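Local coordinates for type 2A phosphatase-associated protein 42 (PDB 2V0P) that binds the catalytic subunits of type 2A and SIT4 phosphatases, inhibits SIT4, and takes part in negative regulation of TOR signalling in response to nitrogen source, at residues A[112-116]-A[132-138]. Residue numbers count along the deposited sequence, not the author numbering.
Sequences INFLT and LGNFKDR
Residues 112-116 form just over one turn of helix 93-120, with phi/psi near -60/-45 and T116 N hydrogen-bonded to I112 O at 2.8 Å. The partner, 132-138, begins in the last part of helix 126-133 and then leaves helical geometry: F135 (-77/114) and D137 (-120/102) are extended, and the loop bulges away from helix 93-120 at K136 and D137, returning at R138. The closest CA pairs are L115-L132 (7.4 Å) and I112-R138 (7.6 Å).

I112, in mt (chi1 -61°, chi2 -179°), is inserted among three side chains: its CD1 lies 3.9 Å from F135 CE2, and its CG2 4.0 Å from L132 CD1 and 3.7 Å from R138 CG. L132, in tp, puts CD1 3.9 Å from L115 CB and CD2 4.1 Å from T116 OG1. F135 (chi1 -55°, chi2 -40°) meets I112 obliquely, and both touch P141.

R138 closes the polar margin. Its CA-CB bond points sideways; chi angles of 175°, -107°, -142° and -107° carry it across the helix to N113. N113 points away at CA-CB, but chi1 -72° and chi2 -9° bring OD1 near the guanidinium plane, accepting hydrogen bonds from R138 NH1 (2.7 Å, N-H...O 147°) and NH2 (3.0 Å, 136°). I112 CG2 and T116 OG1 cover one guanidinium face; T116 (chi1 -69°) returns its hydroxyl to I112 O, OG1 to O 2.9 Å.

I112 and L115 also touch helix 199-231, the last of this fragment, so the contact joins three helices and a loop, packing consistent with the tetratricopeptide repeat-like, all-helical fold of this N-terminal domain.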
ATOM      1  N   ILE A 112       6.309   6.349 -18.967  1.00 34.30           N
ATOM      2  CA  ILE A 112       5.512   7.454 -19.483  1.00 36.52           C
ATOM      3  C   ILE A 112       5.968   7.981 -20.887  1.00 35.83           C
ATOM      4  O   ILE A 112       5.160   8.253 -21.768  1.00 33.26           O
ATOM      5  CB  ILE A 112       5.312   8.552 -18.403  1.00 36.91           C
ATOM      6  CG1 ILE A 112       4.554   7.921 -17.189  1.00 39.80           C
ATOM      7  CG2 ILE A 112       4.567   9.725 -18.956  1.00 38.67           C
ATOM      8  CD1 ILE A 112       4.270   8.881 -16.067  1.00 39.17           C
ATOM      9  N   ASN A 113       7.278   8.069 -21.059  1.00 34.33           N
ATOM     10  CA  ASN A 113       7.907   8.251 -22.369  1.00 35.46           C
ATOM     11  C   ASN A 113       7.334   7.279 -23.413  1.00 34.24           C
ATOM     12  O   ASN A 113       6.890   7.716 -24.418  1.00 36.16           O
ATOM     13  CB  ASN A 113       9.430   8.075 -22.220  1.00 33.69           C
ATOM     14  CG  ASN A 113      10.074   9.223 -21.514  1.00 34.76           C
ATOM     15  OD1 ASN A 113       9.439  10.211 -21.275  1.00 38.44           O
ATOM     16  ND2 ASN A 113      11.380   9.112 -21.206  1.00 34.77           N
ATOM     17  N   PHE A 114       7.292   5.984 -23.103  1.00 35.28           N
ATOM     18  CA  PHE A 114       6.773   4.957 -23.952  1.00 34.89           C
ATOM     19  C   PHE A 114       5.295   5.257 -24.367  1.00 34.27           C
ATOM     20  O   PHE A 114       5.026   5.246 -25.487  1.00 32.98           O
ATOM     21  CB  PHE A 114       6.917   3.607 -23.300  1.00 34.91           C
ATOM     22  CG  PHE A 114       6.232   2.469 -24.023  1.00 38.28           C
ATOM     23  CD1 PHE A 114       6.569   2.133 -25.359  1.00 27.59           C
ATOM     24  CD2 PHE A 114       5.288   1.696 -23.369  1.00 32.47           C
ATOM     25  CE1 PHE A 114       5.940   1.099 -26.016  1.00 33.12           C
ATOM     26  CE2 PHE A 114       4.661   0.582 -24.048  1.00 38.69           C
ATOM     27  CZ  PHE A 114       4.992   0.313 -25.395  1.00 35.48           C
ATOM     28  N   LEU A 115       4.398   5.548 -23.423  1.00 34.53           N
ATOM     29  CA  LEU A 115       3.006   5.820 -23.721  1.00 34.14           C
ATOM     30  C   LEU A 115       2.864   7.097 -24.502  1.00 33.28           C
ATOM     31  O   LEU A 115       2.051   7.198 -25.410  1.00 34.85           O
ATOM     32  CB  LEU A 115       2.133   5.872 -22.411  1.00 32.99           C
ATOM     33  CG  LEU A 115       2.187   4.631 -21.532  1.00 31.17           C
ATOM     34  CD1 LEU A 115       1.349   4.822 -20.224  1.00 38.28           C
ATOM     35  CD2 LEU A 115       1.803   3.321 -22.179  1.00 28.23           C
ATOM     36  N   THR A 116       3.638   8.093 -24.151  1.00 32.10           N
ATOM     37  CA  THR A 116       3.556   9.309 -24.813  1.00 32.30           C
ATOM     38  C   THR A 116       3.946   9.100 -26.327  1.00 34.00           C
ATOM     39  O   THR A 116       3.308   9.650 -27.222  1.00 34.11           O
ATOM     40  CB  THR A 116       4.446  10.264 -24.165  1.00 33.69           C
ATOM     41  OG1 THR A 116       3.899  10.570 -22.865  1.00 38.57           O
ATOM     42  CG2 THR A 116       4.593  11.529 -24.988  1.00 31.29           C
ATOM     43  N   LEU A 132      -3.141   8.052 -18.994  1.00 39.18           N
ATOM     44  CA  LEU A 132      -2.041   8.963 -19.361  1.00 40.25           C
ATOM     45  C   LEU A 132      -2.436  10.423 -19.269  1.00 40.28           C
ATOM     46  O   LEU A 132      -1.680  11.251 -18.766  1.00 40.88           O
ATOM     47  CB  LEU A 132      -1.522   8.653 -20.786  1.00 40.52           C
ATOM     48  CG  LEU A 132      -0.299   9.468 -21.221  1.00 41.27           C
ATOM     49  CD1 LEU A 132       0.937   9.044 -20.411  1.00 39.79           C
ATOM     50  CD2 LEU A 132      -0.031   9.343 -22.724  1.00 40.93           C
ATOM     51  N   GLY A 133      -3.616  10.743 -19.784  1.00 40.25           N
ATOM     52  CA  GLY A 133      -4.128  12.082 -19.753  1.00 41.34           C
ATOM     53  C   GLY A 133      -4.440  12.603 -18.359  1.00 41.49           C
ATOM     54  O   GLY A 133      -4.392  13.796 -18.134  1.00 42.62           O
ATOM     55  N   ASN A 134      -4.753  11.719 -17.428  1.00 41.77           N
ATOM     56  CA  ASN A 134      -5.122  12.153 -16.092  1.00 43.11           C
ATOM     57  C   ASN A 134      -3.965  12.738 -15.248  1.00 43.43           C
ATOM     58  O   ASN A 134      -4.204  13.302 -14.171  1.00 43.50           O
ATOM     59  CB  ASN A 134      -5.838  11.022 -15.337  1.00 43.15           C
ATOM     60  CG  ASN A 134      -7.226  10.709 -15.907  1.00 40.66           C
ATOM     61  OD1 ASN A 134      -7.902  11.573 -16.467  1.00 41.33           O
ATOM     62  ND2 ASN A 134      -7.653   9.478 -15.737  1.00 37.43           N
ATOM     63  N   PHE A 135      -2.728  12.610 -15.736  1.00 44.01           N
ATOM     64  CA  PHE A 135      -1.586  13.169 -15.038  1.00 44.83           C
ATOM     65  C   PHE A 135      -1.568  14.662 -15.278  1.00 45.31           C
ATOM     66  O   PHE A 135      -1.398  15.101 -16.410  1.00 45.97           O
ATOM     67  CB  PHE A 135      -0.272  12.545 -15.498  1.00 45.50           C
ATOM     68  CG  PHE A 135      -0.238  11.047 -15.403  1.00 46.80           C
ATOM     69  CD1 PHE A 135      -0.800  10.390 -14.330  1.00 45.55           C
ATOM     70  CD2 PHE A 135       0.378  10.297 -16.393  1.00 48.02           C
ATOM     71  CE1 PHE A 135      -0.766   9.010 -14.249  1.00 49.36           C
ATOM     72  CE2 PHE A 135       0.421   8.919 -16.313  1.00 49.55           C
ATOM     73  CZ  PHE A 135      -0.149   8.275 -15.241  1.00 48.40           C
ATOM     74  N   LYS A 136      -1.773  15.442 -14.219  1.00 45.48           N
ATOM     75  CA  LYS A 136      -1.703  16.896 -14.328  1.00 45.65           C
ATOM     76  C   LYS A 136      -0.262  17.291 -14.646  1.00 45.04           C
ATOM     77  O   LYS A 136      -0.030  18.178 -15.455  1.00 44.73           O
ATOM     78  CB  LYS A 136      -2.228  17.586 -13.061  1.00 45.80           C
ATOM     79  CG  LYS A 136      -3.755  17.490 -12.915  1.00 47.00           C
ATOM     80  CD  LYS A 136      -4.349  18.323 -11.761  1.00 47.34           C
ATOM     81  CE  LYS A 136      -4.132  17.684 -10.369  1.00 50.89           C
ATOM     82  NZ  LYS A 136      -4.329  16.187 -10.340  1.00 51.52           N
ATOM     83  N   ASP A 137       0.685  16.596 -14.017  1.00 44.52           N
ATOM     84  CA  ASP A 137       2.114  16.766 -14.260  1.00 44.37           C
ATOM     85  C   ASP A 137       2.705  15.452 -14.739  1.00 44.30           C
ATOM     86  O   ASP A 137       2.970  14.532 -13.952  1.00 43.01           O
ATOM     87  CB  ASP A 137       2.841  17.241 -12.994  1.00 45.02           C
ATOM     88  CG  ASP A 137       4.303  17.645 -13.256  1.00 46.24           C
ATOM     89  OD1 ASP A 137       4.854  17.323 -14.338  1.00 47.61           O
ATOM     90  OD2 ASP A 137       4.902  18.294 -12.361  1.00 48.52           O
ATOM     91  N   ARG A 138       2.917  15.381 -16.053  1.00 44.12           N
ATOM     92  CA  ARG A 138       3.461  14.192 -16.683  1.00 44.87           C
ATOM     93  C   ARG A 138       4.716  13.702 -15.975  1.00 44.00           C
ATOM     94  O   ARG A 138       4.943  12.524 -15.908  1.00 44.28           O
ATOM     95  CB  ARG A 138       3.708  14.481 -18.176  1.00 45.62           C
ATOM     96  CG  ARG A 138       4.387  13.404 -18.968  1.00 46.60           C
ATOM     97  CD  ARG A 138       5.801  13.803 -19.285  1.00 50.74           C
ATOM     98  NE  ARG A 138       6.195  13.379 -20.625  1.00 52.67           N
ATOM     99  CZ  ARG A 138       7.036  12.386 -20.881  1.00 54.34           C
ATOM    100  NH1 ARG A 138       7.598  11.688 -19.880  1.00 55.42           N
ATOM    101  NH2 ARG A 138       7.315  12.092 -22.138  1.00 53.79           N
TER